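Local atomic coordinates of hemerythrin HHE cation binding domain protein (Mycobacterium kansasii, PDB entry 6TYJ), a protein that binds zinc and iron ions within a hemerythrin-like four-helix bundle. Residues A[11-16]-A[121-126]. Numbering follows the deposited sequence.
Sequences NAYEVL and DMIPAP
The backbones of Y13, in the first turn of helix 12-32, and I123, in the loop after helix 100-121, come within 6.0 Å at their CA atoms. On the helix side Y13 carries most of the contact, with 95 Å² buried. Chi1 of -53° sets Y13 CG anti to the carbonyl carbon; the ring beyond it meets P124, which follows a cis peptide bond. P124 sits over one ring face: its CA is 3.6 Å from the Y13 ring centroid and 20° off the normal, a CH-pi contact, while P124 CB approaches Y13 CE2 at 3.4 Å. At the ring's far end the A125 N-H donates to Y13 OH, 3.0 Å and almost straight at 177°. I123 uses both branches: CG2 packs on Y13 CB at 3.7 Å, and CD1 reaches L16 CB at 3.8 Å. Y62 of helix 38-65 touches Y13, L16 and I123. N11 and E14 form a capping box at the helix start, E14 N donating to N11 OD1 at 2.9 Å and N11 N to E14 OE1. The contact lies at one end of a hemerythrin-like helical bundle, and L16 links it to the metal centre: its side chain touches the ligand E58 and lies about 5 Å from a bound zinc ion.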
ATOM      1  N   ASN A  11     -17.248   5.277   2.071  1.00 34.17           N
ATOM      2  CA  ASN A  11     -16.666   5.589   3.370  1.00 34.37           C
ATOM      3  C   ASN A  11     -15.228   5.091   3.438  1.00 28.93           C
ATOM      4  O   ASN A  11     -14.724   4.409   2.538  1.00 30.83           O
ATOM      5  CB  ASN A  11     -17.521   5.049   4.540  1.00 33.78           C
ATOM      6  CG  ASN A  11     -17.486   3.543   4.686  1.00 32.10           C
ATOM      7  OD1 ASN A  11     -16.470   2.891   4.478  1.00 30.98           O
ATOM      8  ND2 ASN A  11     -18.609   2.983   5.109  1.00 45.08           N
ATOM      9  N   ALA A  12     -14.563   5.474   4.530  1.00 27.60           N
ATOM     10  CA  ALA A  12     -13.125   5.263   4.654  1.00 25.19           C
ATOM     11  C   ALA A  12     -12.769   3.787   4.609  1.00 25.83           C
ATOM     12  O   ALA A  12     -11.743   3.422   4.028  1.00 23.79           O
ATOM     13  CB  ALA A  12     -12.619   5.892   5.956  1.00 25.87           C
ATOM     14  N   TYR A  13     -13.598   2.932   5.230  1.00 30.45           N
ATOM     15  CA  TYR A  13     -13.321   1.497   5.235  1.00 29.08           C
ATOM     16  C   TYR A  13     -13.378   0.937   3.826  1.00 27.41           C
ATOM     17  O   TYR A  13     -12.518   0.149   3.425  1.00 27.74           O
ATOM     18  CB  TYR A  13     -14.326   0.751   6.112  1.00 30.52           C
ATOM     19  CG  TYR A  13     -14.454   1.299   7.527  1.00 25.71           C
ATOM     20  CD1 TYR A  13     -13.365   1.842   8.189  1.00 24.07           C
ATOM     21  CD2 TYR A  13     -15.662   1.232   8.197  1.00 30.09           C
ATOM     22  CE1 TYR A  13     -13.497   2.331   9.495  1.00 29.45           C
ATOM     23  CE2 TYR A  13     -15.808   1.709   9.479  1.00 31.38           C
ATOM     24  CZ  TYR A  13     -14.720   2.249  10.132  1.00 32.01           C
ATOM     25  OH  TYR A  13     -14.909   2.714  11.424  1.00 34.77           O
ATOM     26  N   GLU A  14     -14.409   1.318   3.075  1.00 28.34           N
ATOM     27  CA  GLU A  14     -14.561   0.814   1.715  1.00 32.79           C
ATOM     28  C   GLU A  14     -13.411   1.261   0.831  1.00 31.18           C
ATOM     29  O   GLU A  14     -12.899   0.476   0.022  1.00 28.20           O
ATOM     30  CB  GLU A  14     -15.899   1.278   1.141  1.00 39.19           C
ATOM     31  CG  GLU A  14     -17.101   0.701   1.873  1.00 46.14           C
ATOM     32  CD  GLU A  14     -18.418   1.344   1.471  1.00 63.67           C
ATOM     33  OE1 GLU A  14     -18.394   2.452   0.891  1.00 67.69           O
ATOM     34  OE2 GLU A  14     -19.479   0.741   1.742  1.00 68.10           O
ATOM     35  N   VAL A  15     -12.989   2.518   0.964  1.00 26.17           N
ATOM     36  CA  VAL A  15     -11.853   2.995   0.183  1.00 23.09           C
ATOM     37  C   VAL A  15     -10.642   2.105   0.408  1.00 21.23           C
ATOM     38  O   VAL A  15      -9.973   1.688  -0.542  1.00 23.16           O
ATOM     39  CB  VAL A  15     -11.531   4.461   0.521  1.00 22.46           C
ATOM     40  CG1 VAL A  15     -10.174   4.848  -0.083  1.00 27.07           C
ATOM     41  CG2 VAL A  15     -12.594   5.354  -0.018  1.00 27.66           C
ATOM     42  N   LEU A  16     -10.329   1.815   1.676  1.00 24.22           N
ATOM     43  CA  LEU A  16      -9.137   1.030   1.959  1.00 20.42           C
ATOM     44  C   LEU A  16      -9.326  -0.418   1.537  1.00 24.94           C
ATOM     45  O   LEU A  16      -8.404  -1.019   0.986  1.00 26.91           O
ATOM     46  CB  LEU A  16      -8.762   1.092   3.434  1.00 24.77           C
ATOM     47  CG  LEU A  16      -8.278   2.474   3.878  1.00 22.77           C
ATOM     48  CD1 LEU A  16      -8.070   2.420   5.358  1.00 30.04           C
ATOM     49  CD2 LEU A  16      -6.983   2.804   3.153  1.00 23.26           C
ATOM     50  N   ASP A 121      -7.638  -5.632  12.698  1.00 40.32           N
ATOM     51  CA  ASP A 121      -7.437  -4.777  13.863  1.00 42.19           C
ATOM     52  C   ASP A 121      -7.947  -3.358  13.683  1.00 42.41           C
ATOM     53  O   ASP A 121      -8.300  -2.719  14.673  1.00 44.04           O
ATOM     54  CB  ASP A 121      -5.942  -4.673  14.194  1.00 42.45           C
ATOM     55  CG  ASP A 121      -5.360  -5.953  14.749  1.00 54.79           C
ATOM     56  OD1 ASP A 121      -6.130  -6.877  15.082  1.00 57.41           O
ATOM     57  OD2 ASP A 121      -4.116  -6.023  14.854  1.00 56.66           O
ATOM     58  N   MET A 122      -7.951  -2.839  12.452  1.00 29.41           N
ATOM     59  CA  MET A 122      -8.064  -1.394  12.244  1.00 25.78           C
ATOM     60  C   MET A 122      -9.164  -0.980  11.275  1.00 28.04           C
ATOM     61  O   MET A 122      -9.408   0.228  11.139  1.00 26.97           O
ATOM     62  CB  MET A 122      -6.724  -0.811  11.758  1.00 28.06           C
ATOM     63  CG  MET A 122      -5.624  -0.810  12.819  1.00 33.51           C
ATOM     64  SD  MET A 122      -5.929   0.407  14.112  1.00 42.79           S
ATOM     65  CE  MET A 122      -5.205   1.831  13.322  1.00 36.78           C
ATOM     66  N   ILE A 123      -9.836  -1.931  10.628  1.00 30.86           N
ATOM     67  CA  ILE A 123     -10.972  -1.692   9.735  1.00 30.52           C
ATOM     68  C   ILE A 123     -12.091  -2.657  10.112  1.00 32.09           C
ATOM     69  O   ILE A 123     -11.971  -3.863   9.847  1.00 34.60           O
ATOM     70  CB  ILE A 123     -10.583  -1.885   8.259  1.00 29.65           C
ATOM     71  CG1 ILE A 123      -9.434  -0.954   7.856  1.00 30.16           C
ATOM     72  CG2 ILE A 123     -11.814  -1.706   7.343  1.00 30.36           C
ATOM     73  CD1 ILE A 123      -8.868  -1.270   6.459  1.00 29.47           C
ATOM     74  N   PRO A 124     -13.202  -2.198  10.729  1.00 31.31           N
ATOM     75  CA  PRO A 124     -13.494  -0.811  11.129  1.00 26.44           C
ATOM     76  C   PRO A 124     -12.631  -0.349  12.276  1.00 32.37           C
ATOM     77  O   PRO A 124     -11.853  -1.124  12.814  1.00 32.60           O
ATOM     78  CB  PRO A 124     -14.962  -0.854  11.569  1.00 32.64           C
ATOM     79  CG  PRO A 124     -15.483  -2.162  11.126  1.00 45.87           C
ATOM     80  CD  PRO A 124     -14.319  -3.100  11.042  1.00 39.90           C
ATOM     81  N   ALA A 125     -12.783   0.923  12.657  1.00 28.09           N
ATOM     82  CA  ALA A 125     -11.909   1.480  13.667  1.00 28.75           C
ATOM     83  C   ALA A 125     -12.032   0.714  14.981  1.00 27.22           C
ATOM     84  O   ALA A 125     -13.109   0.198  15.320  1.00 33.57           O
ATOM     85  CB  ALA A 125     -12.224   2.950  13.904  1.00 30.54           C
ATOM     86  N   PRO A 126     -10.949   0.650  15.750  1.00 27.39           N
ATOM     87  CA  PRO A 126     -10.984  -0.025  17.052  1.00 31.40           C
ATOM     88  C   PRO A 126     -11.935   0.660  18.023  1.00 33.07           C
ATOM     89  O   PRO A 126     -12.318   1.832  17.844  1.00 30.53           O
ATOM     90  CB  PRO A 126      -9.529   0.070  17.541  1.00 31.28           C
ATOM     91  CG  PRO A 126      -8.724   0.319  16.349  1.00 31.36           C
ATOM     92  CD  PRO A 126      -9.589   1.084  15.384  1.00 30.30           C
TER